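Local structure of replicative DNA helicase (Mycobacterium smegmatis, 6OWN) at residues Leu44-Tyr49 / Val114-Val119; Ala61-Gln66 / Ile75-Arg80; Asp5-Thr10 / Ala130-Val135; Val50-Asp55 / Ile105-Arg110. The protein carries the DnaB1 intein, the splicing domain captured here with zinc, which probably excises itself from the host helicase by protein splicing, a process that zinc reversibly inhibits. One frame throughout, in Å; residues are numbered along the deposited sequence.

Interaction 1. Residues Leu44-Tyr49 / Val114-Val119. With ZN (zinc ion), chain E.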
loop_
_atom_site.group_PDB
_atom_site.type_symbol
_atom_site.label_atom_id
_atom_site.label_comp_id
_atom_site.label_asym_id
_atom_site.label_seq_id
_atom_site.Cartn_x
_atom_site.Cartn_y
_atom_site.Cartn_z
ATOM N N LEU A 44 -8.494 -14.038 4.233
ATOM C CA LEU A 44 -9.762 -14.072 3.509
ATOM C C LEU A 44 -10.877 -13.402 4.307
ATOM O O LEU A 44 -10.832 -13.315 5.535
ATOM C CB LEU A 44 -10.175 -15.516 3.195
ATOM C CG LEU A 44 -9.155 -16.433 2.519
ATOM C CD1 LEU A 44 -9.668 -17.879 2.484
ATOM C CD2 LEU A 44 -8.850 -15.927 1.116
ATOM N N GLY A 45 -11.900 -12.945 3.589
ATOM C CA GLY A 45 -13.088 -12.408 4.223
ATOM C C GLY A 45 -12.966 -11.031 4.834
ATOM O O GLY A 45 -13.923 -10.567 5.461
ATOM N N ARG A 46 -11.831 -10.358 4.682
ATOM C CA ARG A 46 -11.708 -9.016 5.230
ATOM C C ARG A 46 -12.520 -8.019 4.395
ATOM O O ARG A 46 -12.700 -8.211 3.190
ATOM C CB ARG A 46 -10.239 -8.594 5.274
ATOM C CG ARG A 46 -9.335 -9.627 5.949
ATOM C CD ARG A 46 -9.235 -9.370 7.440
ATOM N NE ARG A 46 -8.126 -8.468 7.739
ATOM C CZ ARG A 46 -7.951 -7.853 8.905
ATOM N NH1 ARG A 46 -8.819 -8.036 9.892
ATOM N NH2 ARG A 46 -6.910 -7.047 9.078
ATOM N N PRO A 47 -13.028 -6.950 5.012
ATOM C CA PRO A 47 -13.766 -5.940 4.238
ATOM C C PRO A 47 -12.806 -5.152 3.357
ATOM O O PRO A 47 -11.820 -4.594 3.840
ATOM C CB PRO A 47 -14.403 -5.048 5.315
ATOM C CG PRO A 47 -13.898 -5.548 6.641
ATOM C CD PRO A 47 -12.789 -6.512 6.395
ATOM N N CYS A 48 -13.095 -5.104 2.062
ATOM C CA CYS A 48 -12.152 -4.532 1.120
ATOM C C CYS A 48 -12.681 -3.228 0.541
ATOM O O CYS A 48 -13.882 -2.939 0.567
ATOM C CB CYS A 48 -11.809 -5.527 0.005
ATOM S SG CYS A 48 -10.740 -6.899 0.620
ATOM N N TYR A 49 -11.739 -2.443 0.028
ATOM C CA TYR A 49 -11.977 -1.120 -0.528
ATOM C C TYR A 49 -11.127 -0.957 -1.783
ATOM O O TYR A 49 -10.051 -1.545 -1.892
ATOM C CB TYR A 49 -11.597 0.008 0.453
ATOM C CG TYR A 49 -12.470 0.127 1.676
ATOM C CD1 TYR A 49 -12.365 -0.780 2.722
ATOM C CD2 TYR A 49 -13.380 1.169 1.798
ATOM C CE1 TYR A 49 -13.179 -0.674 3.842
ATOM C CE2 TYR A 49 -14.187 1.289 2.919
ATOM C CZ TYR A 49 -14.085 0.371 3.931
ATOM O OH TYR A 49 -14.885 0.497 5.047
ATOM N N VAL A 114 -11.655 -9.659 -1.322
ATOM C CA VAL A 114 -10.686 -10.496 -2.029
ATOM C C VAL A 114 -9.592 -10.878 -1.047
ATOM O O VAL A 114 -9.477 -10.284 0.039
ATOM C CB VAL A 114 -10.096 -9.776 -3.264
ATOM C CG1 VAL A 114 -11.190 -9.459 -4.282
ATOM C CG2 VAL A 114 -9.344 -8.520 -2.840
ATOM N N PRO A 115 -8.772 -11.874 -1.386
ATOM C CA PRO A 115 -7.612 -12.187 -0.543
ATOM C C PRO A 115 -6.657 -10.999 -0.452
ATOM O O PRO A 115 -6.380 -10.319 -1.442
ATOM C CB PRO A 115 -6.966 -13.378 -1.258
ATOM C CG PRO A 115 -8.075 -14.007 -2.046
ATOM C CD PRO A 115 -8.947 -12.859 -2.474
ATOM N N VAL A 116 -6.161 -10.745 0.756
ATOM C CA VAL A 116 -5.229 -9.654 1.009
ATOM C C VAL A 116 -4.055 -10.182 1.827
ATOM O O VAL A 116 -4.077 -11.301 2.349
ATOM C CB VAL A 116 -5.900 -8.470 1.732
ATOM C CG1 VAL A 116 -6.984 -7.829 0.851
ATOM C CG2 VAL A 116 -6.478 -8.912 3.056
ATOM N N ARG A 117 -3.023 -9.348 1.943
ATOM C CA ARG A 117 -1.796 -9.719 2.643
ATOM C C ARG A 117 -1.037 -8.437 2.962
ATOM O O ARG A 117 -1.106 -7.472 2.205
ATOM C CB ARG A 117 -0.933 -10.676 1.796
ATOM C CG ARG A 117 0.445 -11.025 2.398
ATOM C CD ARG A 117 1.002 -12.353 1.849
ATOM N NE ARG A 117 2.358 -12.619 2.334
ATOM C CZ ARG A 117 3.448 -12.540 1.577
ATOM N NH1 ARG A 117 3.338 -12.211 0.296
ATOM N NH2 ARG A 117 4.647 -12.783 2.088
ATOM N N CYS A 118 -0.345 -8.420 4.103
ATOM C CA CYS A 118 0.451 -7.269 4.503
ATOM C C CYS A 118 1.906 -7.698 4.634
ATOM O O CYS A 118 2.212 -8.885 4.768
ATOM C CB CYS A 118 -0.048 -6.662 5.832
ATOM S SG CYS A 118 0.107 -4.820 5.999
ATOM N N VAL A 119 2.807 -6.714 4.568
ATOM C CA VAL A 119 4.230 -6.917 4.821
ATOM C C VAL A 119 4.729 -5.752 5.663
ATOM O O VAL A 119 4.140 -4.668 5.678
ATOM C CB VAL A 119 5.083 -7.011 3.536
ATOM C CG1 VAL A 119 4.676 -8.207 2.687
ATOM C CG2 VAL A 119 4.999 -5.716 2.755
HETATM ZN ZN ZN E . 1.574 -4.061 4.382
HETATM O O HOH W 1 -9.705 -10.701 2.802
#
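Leu44 lays one branch against the ring of Pro115, its CD2 methyl lying 3.8 Å from CG of the proline at the exposed end of the contact. Arg46 then meets Val116 at about a right angle, CG of the arginine 4.1 Å from CG2 of the valine. Beyond CG the arginine bends at chi2 and chi3 and carries its guanidinium away to Asp62, with which it forms a long, weak ion pair. Its backbone stays behind: a water accepts the Arg46 N-H at 2.9 Å and donates to Val114 O at 2.8 Å, tying the two backbones together. At Cys48, SG sits anti to the carbonyl carbon (chi1 -72°), and this brings the sulfur in line with Val114 N, which donates to SG over 3.5 Å at an almost straight 173°. The same sulfur packs on Val116 CG1 at 3.9 Å. Further along 114-119, Cys118 SG binds zinc at 2.3 Å in a site that also includes Val119 and Tyr128. Two cysteine sulfurs thus do different work: that of Cys48 accepts a backbone N-H while its flank packs on Val116, whereas Cys118 uses its sulfur as a zinc ligand.

Interaction 2. Residues Ala61-Gln66 / Ile75-Arg80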
loop_
_atom_site.group_PDB
_atom_site.type_symbol
_atom_site.label_atom_id
_atom_site.label_comp_id
_atom_site.label_asym_id
_atom_site.label_seq_id
_atom_site.Cartn_x
_atom_site.Cartn_y
_atom_site.Cartn_z
ATOM N N ALA A 61 -7.394 -2.404 -0.935
ATOM C CA ALA A 61 -6.831 -2.600 0.397
ATOM C C ALA A 61 -7.947 -2.979 1.360
ATOM O O ALA A 61 -9.112 -2.681 1.111
ATOM C CB ALA A 61 -6.123 -1.346 0.918
ATOM N N ASP A 62 -7.589 -3.635 2.470
ATOM C CA ASP A 62 -8.630 -3.905 3.454
ATOM C C ASP A 62 -8.838 -2.685 4.350
ATOM O O ASP A 62 -8.092 -1.703 4.289
ATOM C CB ASP A 62 -8.318 -5.169 4.272
ATOM C CG ASP A 62 -7.124 -5.015 5.211
ATOM O OD1 ASP A 62 -6.400 -4.012 5.127
ATOM O OD2 ASP A 62 -6.901 -5.929 6.037
ATOM N N ALA A 63 -9.869 -2.775 5.201
ATOM C CA ALA A 63 -10.330 -1.625 5.981
ATOM C C ALA A 63 -9.233 -1.044 6.865
ATOM O O ALA A 63 -9.154 0.179 7.045
ATOM C CB ALA A 63 -11.528 -2.028 6.845
ATOM N N GLN A 64 -8.383 -1.901 7.420
ATOM C CA GLN A 64 -7.397 -1.523 8.426
ATOM C C GLN A 64 -6.006 -1.269 7.860
ATOM O O GLN A 64 -5.079 -1.023 8.638
ATOM C CB GLN A 64 -7.303 -2.607 9.511
ATOM C CG GLN A 64 -8.566 -2.785 10.342
ATOM C CD GLN A 64 -8.550 -4.074 11.136
ATOM O OE1 GLN A 64 -7.756 -4.228 12.063
ATOM N NE2 GLN A 64 -9.413 -5.017 10.762
ATOM N N HIS A 65 -5.818 -1.347 6.544
ATOM C CA HIS A 65 -4.536 -0.940 5.977
ATOM C C HIS A 65 -4.282 0.535 6.262
ATOM O O HIS A 65 -5.205 1.354 6.246
ATOM C CB HIS A 65 -4.499 -1.189 4.471
ATOM C CG HIS A 65 -3.151 -0.957 3.873
ATOM N ND1 HIS A 65 -2.224 -1.964 3.728
ATOM C CD2 HIS A 65 -2.560 0.169 3.412
ATOM C CE1 HIS A 65 -1.121 -1.472 3.193
ATOM N NE2 HIS A 65 -1.296 -0.177 2.999
ATOM N N GLN A 66 -3.022 0.879 6.525
ATOM C CA GLN A 66 -2.654 2.216 6.984
ATOM C C GLN A 66 -1.978 3.001 5.866
ATOM O O GLN A 66 -1.177 2.452 5.105
ATOM C CB GLN A 66 -1.729 2.141 8.207
ATOM C CG GLN A 66 -2.404 1.561 9.460
ATOM C CD GLN A 66 -1.426 1.250 10.590
ATOM O OE1 GLN A 66 -0.379 1.871 10.704
ATOM N NE2 GLN A 66 -1.782 0.290 11.436
ATOM N N ILE A 75 -6.355 4.804 8.506
ATOM C CA ILE A 75 -6.707 3.511 7.928
ATOM C C ILE A 75 -7.656 3.718 6.747
ATOM O O ILE A 75 -8.318 4.752 6.619
ATOM C CB ILE A 75 -7.311 2.562 8.978
ATOM C CG1 ILE A 75 -8.707 3.032 9.408
ATOM C CG2 ILE A 75 -6.381 2.433 10.190
ATOM C CD1 ILE A 75 -9.459 1.981 10.212
ATOM N N THR A 76 -7.690 2.722 5.851
ATOM C CA THR A 76 -8.488 2.830 4.629
ATOM C C THR A 76 -9.921 3.263 4.926
ATOM O O THR A 76 -10.478 4.124 4.231
ATOM C CB THR A 76 -8.490 1.498 3.867
ATOM O OG1 THR A 76 -7.143 1.044 3.647
ATOM C CG2 THR A 76 -9.169 1.678 2.531
ATOM N N ALA A 77 -10.521 2.695 5.975
ATOM C CA ALA A 77 -11.899 2.987 6.356
ATOM C C ALA A 77 -12.113 4.434 6.780
ATOM O O ALA A 77 -13.264 4.833 6.985
ATOM C CB ALA A 77 -12.323 2.062 7.499
ATOM N N ASN A 78 -11.044 5.217 6.926
ATOM C CA ASN A 78 -11.122 6.616 7.317
ATOM C C ASN A 78 -10.604 7.554 6.245
ATOM O O ASN A 78 -10.612 8.773 6.453
ATOM C CB ASN A 78 -10.331 6.850 8.612
ATOM C CG ASN A 78 -11.074 6.369 9.837
ATOM O OD1 ASN A 78 -12.302 6.339 9.846
ATOM N ND2 ASN A 78 -10.333 5.986 10.881
ATOM N N LEU A 79 -10.120 7.021 5.127
ATOM C CA LEU A 79 -9.693 7.867 4.025
ATOM C C LEU A 79 -10.878 8.641 3.471
ATOM O O LEU A 79 -12.014 8.161 3.459
ATOM C CB LEU A 79 -9.078 7.027 2.910
ATOM C CG LEU A 79 -7.754 6.330 3.189
ATOM C CD1 LEU A 79 -7.324 5.611 1.918
ATOM C CD2 LEU A 79 -6.702 7.343 3.629
ATOM N N ARG A 80 -10.601 9.848 2.993
ATOM C CA ARG A 80 -11.612 10.655 2.331
ATOM C C ARG A 80 -10.993 11.270 1.091
ATOM O O ARG A 80 -9.806 11.607 1.086
ATOM C CB ARG A 80 -12.161 11.743 3.259
ATOM C CG ARG A 80 -13.375 11.296 4.056
ATOM C CD ARG A 80 -13.479 12.036 5.371
ATOM N NE ARG A 80 -13.961 13.401 5.194
ATOM C CZ ARG A 80 -15.232 13.764 5.322
ATOM N NH1 ARG A 80 -16.152 12.860 5.630
ATOM N NH2 ARG A 80 -15.585 15.032 5.144
#
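With chi1 near -53°, Thr76 holds OG1 anti to its own carbonyl carbon and beside its backbone N, and this turns the hydroxyl into the bend of 61-66. There OG1 lies within reach of two carbonyls, 3.0 Å from Asp62 O and 3.3 Å from His65 O. The same oxygen is also hydrogen-bonded to Trp67 NE1, and it lies 3.6 Å from His65 CB. Ile75 is turned differently: its chi1 of 70° puts CG1 between the backbone N and the carbonyl carbon, which brings CD1 to 3.7 Å from Ala63 O, while CG2 reaches across to CG of Gln66. What receives these groups is a type I beta turn from Asp62 to His65, at the place where inteins of the Hint fold carry their block B motif, and His65 probably corresponds to the block B histidine. Its NE2 is hydrogen-bonded to Thr137 OG1 near the C-terminal end, and its ring meets that of Trp67 edge-to-face. Backbone bonds fasten the turn to the short 3-10 segment 76-78. Thr76 N donates to His65 O at 2.9 Å, bent at the hydrogen to 138°, and Ala77 N donates to Ala63 O at 3.1 Å. The methyls of Ala63 and Ala77 also touch, CB to CB 4.2 Å, although that of Ala63 points away from 75-80. At the other end Gln66 and Ile75 form an antiparallel non-hydrogen-bonded pair, where the Ile75 CA-H points to His65 O.

Interaction 3. Residues Asp5-Thr10 / Ala130-Val135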
loop_
_atom_site.group_PDB
_atom_site.type_symbol
_atom_site.label_atom_id
_atom_site.label_comp_id
_atom_site.label_asym_id
_atom_site.label_seq_id
_atom_site.Cartn_x
_atom_site.Cartn_y
_atom_site.Cartn_z
ATOM N N ASP A 5 -2.948 -9.112 -6.167
ATOM C CA ASP A 5 -2.485 -8.713 -7.484
ATOM C C ASP A 5 -1.995 -7.270 -7.514
ATOM O O ASP A 5 -1.699 -6.750 -8.595
ATOM C CB ASP A 5 -3.580 -8.952 -8.540
ATOM C CG ASP A 5 -4.888 -8.251 -8.224
ATOM O OD1 ASP A 5 -5.066 -7.740 -7.101
ATOM O OD2 ASP A 5 -5.758 -8.214 -9.120
ATOM N N THR A 6 -1.864 -6.625 -6.354
ATOM C CA THR A 6 -1.288 -5.286 -6.316
ATOM C C THR A 6 0.179 -5.352 -6.726
ATOM O O THR A 6 0.965 -6.051 -6.068
ATOM C CB THR A 6 -1.399 -4.671 -4.926
ATOM O OG1 THR A 6 -2.773 -4.625 -4.515
ATOM C CG2 THR A 6 -0.829 -3.245 -4.941
ATOM N N PRO A 7 0.592 -4.661 -7.781
ATOM C CA PRO A 7 2.020 -4.634 -8.119
ATOM C C PRO A 7 2.781 -3.738 -7.154
ATOM O O PRO A 7 2.274 -2.708 -6.710
ATOM C CB PRO A 7 2.038 -4.080 -9.548
ATOM C CG PRO A 7 0.788 -3.262 -9.650
ATOM C CD PRO A 7 -0.230 -3.929 -8.768
ATOM N N LEU A 8 4.007 -4.153 -6.824
ATOM C CA LEU A 8 4.896 -3.401 -5.948
ATOM C C LEU A 8 6.265 -3.299 -6.618
ATOM O O LEU A 8 6.795 -4.317 -7.080
ATOM C CB LEU A 8 5.032 -4.086 -4.580
ATOM C CG LEU A 8 3.771 -4.553 -3.860
ATOM C CD1 LEU A 8 4.135 -5.520 -2.723
ATOM C CD2 LEU A 8 3.010 -3.349 -3.326
ATOM N N PRO A 9 6.875 -2.120 -6.682
ATOM C CA PRO A 9 8.209 -2.038 -7.292
ATOM C C PRO A 9 9.273 -2.619 -6.377
ATOM O O PRO A 9 9.132 -2.646 -5.152
ATOM C CB PRO A 9 8.418 -0.536 -7.500
ATOM C CG PRO A 9 7.605 0.109 -6.396
ATOM C CD PRO A 9 6.390 -0.804 -6.223
ATOM N N THR A 10 10.356 -3.077 -6.995
ATOM C CA THR A 10 11.487 -3.711 -6.337
ATOM C C THR A 10 12.770 -3.222 -6.984
ATOM O O THR A 10 12.746 -2.709 -8.110
ATOM C CB THR A 10 11.438 -5.239 -6.458
ATOM O OG1 THR A 10 11.771 -5.610 -7.801
ATOM C CG2 THR A 10 10.065 -5.783 -6.109
ATOM N N ALA A 130 3.684 1.331 -3.633
ATOM C CA ALA A 130 2.678 0.352 -4.023
ATOM C C ALA A 130 1.959 0.839 -5.270
ATOM O O ALA A 130 1.817 2.045 -5.484
ATOM C CB ALA A 130 1.641 0.098 -2.905
ATOM N N GLY A 131 1.487 -0.116 -6.080
ATOM C CA GLY A 131 0.729 0.193 -7.268
ATOM C C GLY A 131 1.595 0.646 -8.423
ATOM O O GLY A 131 2.783 0.962 -8.266
ATOM N N PRO A 132 1.017 0.679 -9.624
ATOM C CA PRO A 132 1.799 1.134 -10.781
ATOM C C PRO A 132 2.223 2.589 -10.665
ATOM O O PRO A 132 3.176 2.994 -11.338
ATOM C CB PRO A 132 0.852 0.900 -11.970
ATOM C CG PRO A 132 -0.538 0.868 -11.367
ATOM C CD PRO A 132 -0.365 0.302 -9.981
ATOM N N GLY A 133 1.570 3.383 -9.816
ATOM C CA GLY A 133 1.989 4.747 -9.568
ATOM C C GLY A 133 3.028 4.925 -8.480
ATOM O O GLY A 133 3.479 6.053 -8.246
ATOM N N MET A 134 3.413 3.846 -7.794
ATOM C CA MET A 134 4.440 3.893 -6.750
ATOM C C MET A 134 4.053 4.859 -5.627
ATOM O O MET A 134 4.842 5.692 -5.182
ATOM C CB MET A 134 5.805 4.251 -7.344
ATOM C CG MET A 134 6.190 3.387 -8.540
ATOM S SD MET A 134 7.971 3.437 -8.791
ATOM C CE MET A 134 8.125 2.503 -10.313
ATOM N N VAL A 135 2.823 4.712 -5.153
ATOM C CA VAL A 135 2.247 5.546 -4.103
ATOM C C VAL A 135 2.790 5.106 -2.746
ATOM O O VAL A 135 2.938 3.902 -2.497
ATOM C CB VAL A 135 0.711 5.460 -4.159
ATOM C CG1 VAL A 135 0.083 5.956 -2.875
ATOM C CG2 VAL A 135 0.196 6.242 -5.361
#
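A largely buried, mostly apolar contact with one backbone hydrogen bond at its middle joins strand 7-10, near the start of the chain, to the turn between strands 127-130 and 135-138, near its end. The bond runs from Gly131 N to Pro7 O, at 2.8 Å but bent to 139° at the hydrogen. Side chains close around it. The rings of Pro7 and Pro132 cross obliquely, touching corner to corner through CG of Pro7 and CD of Pro132 at 3.8 Å. Leu8 leaves the backbone pointing away from the turn, yet its CD2 comes within 3.7 Å of Ala130 CB. On the receiving side, Gly131 to Met134 form a type I turn followed by a G1 beta bulge, in which Met134 and Val135 both face Ala130. Ala130 and Val135 exchange two backbone bonds, and Met134 takes the positive phi (59°) of the bulge. Such a hairpin lies in the C-terminal part of the Hint fold, which brings the two ends of an intein together. From this bulge the methionine chain runs out extended beyond CG and lies across the ring of Pro9, Met134 SD 4.1 Å from Pro9 CG and Met134 CE 4.2 Å from Pro9 CB. Trp14 of the neighbouring strand 13-16 touches Pro7, Pro9 and Met134, while Leu8 packs on Tyr128 and Leu26. Thr6 approaches more loosely through CG2, its OG1 being bonded to Ala3 O.

Interaction 4. Residues Val50-Asp55 / Ile105-Arg110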
loop_
_atom_site.group_PDB
_atom_site.type_symbol
_atom_site.label_atom_id
_atom_site.label_comp_id
_atom_site.label_asym_id
_atom_site.label_seq_id
_atom_site.Cartn_x
_atom_site.Cartn_y
_atom_site.Cartn_z
ATOM N N VAL A 50 -11.624 -0.153 -2.720
ATOM C CA VAL A 50 -10.815 0.411 -3.792
ATOM C C VAL A 50 -10.475 1.847 -3.414
ATOM O O VAL A 50 -11.357 2.630 -3.037
ATOM C CB VAL A 50 -11.539 0.365 -5.151
ATOM C CG1 VAL A 50 -10.536 0.655 -6.270
ATOM C CG2 VAL A 50 -12.196 -0.975 -5.371
ATOM N N VAL A 51 -9.198 2.188 -3.493
ATOM C CA VAL A 51 -8.734 3.557 -3.316
ATOM C C VAL A 51 -8.270 4.035 -4.682
ATOM O O VAL A 51 -7.371 3.432 -5.279
ATOM C CB VAL A 51 -7.609 3.648 -2.273
ATOM C CG1 VAL A 51 -7.218 5.091 -2.011
ATOM C CG2 VAL A 51 -8.029 2.965 -0.966
ATOM N N GLU A 52 -8.898 5.087 -5.194
ATOM C CA GLU A 52 -8.528 5.660 -6.482
ATOM C C GLU A 52 -7.695 6.919 -6.277
ATOM O O GLU A 52 -7.982 7.720 -5.383
ATOM C CB GLU A 52 -9.775 5.963 -7.316
ATOM C CG GLU A 52 -10.470 4.699 -7.798
ATOM C CD GLU A 52 -11.836 4.971 -8.405
ATOM O OE1 GLU A 52 -12.273 6.144 -8.398
ATOM O OE2 GLU A 52 -12.471 4.004 -8.879
ATOM N N PHE A 53 -6.651 7.080 -7.095
ATOM C CA PHE A 53 -5.693 8.167 -6.941
ATOM C C PHE A 53 -5.664 9.065 -8.174
ATOM O O PHE A 53 -6.020 8.662 -9.289
ATOM C CB PHE A 53 -4.276 7.641 -6.685
ATOM C CG PHE A 53 -4.160 6.767 -5.476
ATOM C CD1 PHE A 53 -4.017 7.314 -4.219
ATOM C CD2 PHE A 53 -4.183 5.392 -5.603
ATOM C CE1 PHE A 53 -3.911 6.509 -3.102
ATOM C CE2 PHE A 53 -4.092 4.584 -4.486
ATOM C CZ PHE A 53 -3.945 5.143 -3.237
ATOM N N SER A 54 -5.197 10.294 -7.946
ATOM C CA SER A 54 -5.153 11.319 -8.980
ATOM C C SER A 54 -4.132 11.022 -10.072
ATOM O O SER A 54 -4.201 11.629 -11.140
ATOM C CB SER A 54 -4.840 12.678 -8.342
ATOM O OG SER A 54 -3.622 12.612 -7.609
ATOM N N ASP A 55 -3.177 10.129 -9.840
ATOM C CA ASP A 55 -2.259 9.749 -10.910
ATOM C C ASP A 55 -2.864 8.710 -11.853
ATOM O O ASP A 55 -2.145 8.144 -12.676
ATOM C CB ASP A 55 -0.952 9.218 -10.313
ATOM C CG ASP A 55 -1.169 7.968 -9.463
ATOM O OD1 ASP A 55 -2.328 7.546 -9.325
ATOM O OD2 ASP A 55 -0.193 7.406 -8.934
ATOM N N ILE A 105 -5.859 11.304 -3.164
ATOM C CA ILE A 105 -6.948 10.334 -3.193
ATOM C C ILE A 105 -8.176 11.003 -3.796
ATOM O O ILE A 105 -8.639 12.036 -3.306
ATOM C CB ILE A 105 -7.248 9.798 -1.787
ATOM C CG1 ILE A 105 -6.062 8.975 -1.269
ATOM C CG2 ILE A 105 -8.552 8.992 -1.776
ATOM C CD1 ILE A 105 -6.002 8.907 0.221
ATOM N N THR A 106 -8.711 10.420 -4.863
ATOM C CA THR A 106 -9.887 10.998 -5.493
ATOM C C THR A 106 -11.181 10.264 -5.161
ATOM O O THR A 106 -12.252 10.865 -5.269
ATOM C CB THR A 106 -9.695 11.056 -7.013
ATOM O OG1 THR A 106 -9.415 9.744 -7.509
ATOM C CG2 THR A 106 -8.521 11.960 -7.351
ATOM N N ALA A 107 -11.120 9.001 -4.743
ATOM C CA ALA A 107 -12.332 8.302 -4.337
ATOM C C ALA A 107 -11.962 7.091 -3.488
ATOM O O ALA A 107 -10.860 6.550 -3.605
ATOM C CB ALA A 107 -13.172 7.866 -5.544
ATOM N N VAL A 108 -12.892 6.695 -2.620
ATOM C CA VAL A 108 -12.778 5.496 -1.792
ATOM C C VAL A 108 -14.150 4.847 -1.726
ATOM O O VAL A 108 -15.130 5.504 -1.360
ATOM C CB VAL A 108 -12.296 5.797 -0.356
ATOM C CG1 VAL A 108 -12.187 4.503 0.433
ATOM C CG2 VAL A 108 -10.972 6.541 -0.343
ATOM N N ARG A 109 -14.226 3.555 -2.042
ATOM C CA ARG A 109 -15.497 2.860 -1.913
ATOM C C ARG A 109 -15.236 1.403 -1.547
ATOM O O ARG A 109 -14.147 0.868 -1.777
ATOM C CB ARG A 109 -16.332 2.961 -3.197
ATOM C CG ARG A 109 -15.727 2.208 -4.353
ATOM C CD ARG A 109 -16.605 2.139 -5.593
ATOM N NE ARG A 109 -15.912 1.294 -6.564
ATOM C CZ ARG A 109 -14.960 1.731 -7.380
ATOM N NH1 ARG A 109 -14.618 3.014 -7.378
ATOM N NH2 ARG A 109 -14.361 0.888 -8.200
ATOM N N ARG A 110 -16.247 0.782 -0.942
ATOM C CA ARG A 110 -16.193 -0.646 -0.657
ATOM C C ARG A 110 -16.256 -1.462 -1.942
ATOM O O ARG A 110 -16.837 -1.044 -2.951
ATOM C CB ARG A 110 -17.353 -1.064 0.246
ATOM C CG ARG A 110 -17.334 -0.479 1.644
ATOM C CD ARG A 110 -18.397 -1.163 2.515
ATOM N NE ARG A 110 -18.421 -0.581 3.847
ATOM C CZ ARG A 110 -17.745 -1.065 4.878
ATOM N NH1 ARG A 110 -17.000 -2.150 4.739
ATOM N NH2 ARG A 110 -17.805 -0.456 6.048
HETATM O O HOH W 2 -11.587 8.782 -8.518
#
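Glu52 and Arg109 meet tip to tip across two antiparallel strands. The arginine has CG between its backbone N and carbonyl carbon (chi1 68°) and stays extended to NE, which returns the guanidinium over the neighbouring strand. NH1 donates to Glu52 OE2 at 2.8 Å in a nearly straight salt bridge. OE2 lies at the guanidinium edge, close to its plane, yet is itself met from well above the carboxylate plane, the two flat groups being turned 69° apart. Val50 runs alongside the arginine, CG2 over one guanidinium face and 4.0 Å from NH2. OE1 of Glu52 accepts a hydrogen bond from a water also hydrogen-bonded to Thr106 OG1. On the other face Phe53 and Ile105 lie side by side, CE1 of Phe53 3.8 Å from CG1 of Ile105, which Val51 CG1 also touches at 4.1 Å. A classic beta bulge shifts the pairing: Thr106 and Ala107 both face Glu52, whose O takes Thr106 N at 2.8 Å and Ala107 N only weakly at 3.4 Å. Strand 48-53 is flanked by 58-62 and 103-111, with 84-85 beyond the latter; Thr76 and Leu79 pack against the Val51 and Ile105 face, and Phe53 touches Ile59.

In the fold
Interactions 1 and 4 share strand 48-53, but at different ends: interaction 4 pairs it within a sheet, by backbone bonds and a surface salt bridge, while interaction 1 uses a thiol, a water and loose apolar touches. Interaction 2 lies next to both, since strand 58-62 adjoins 48-53; Tyr49 and Ala61 probably share a backbone bond there, and Leu79 packs on Val108, Ile105 and Val51. Interaction 3 is the most buried, a proline-rich contact on the opposite side of the chain's centre from interaction 2, the centres of the two contacts about 17 Å apart. It meets interaction 4 where Gly133 and Val135 touch Asp55 and Val135 also touches Phe53, and along the chain it encloses the other three.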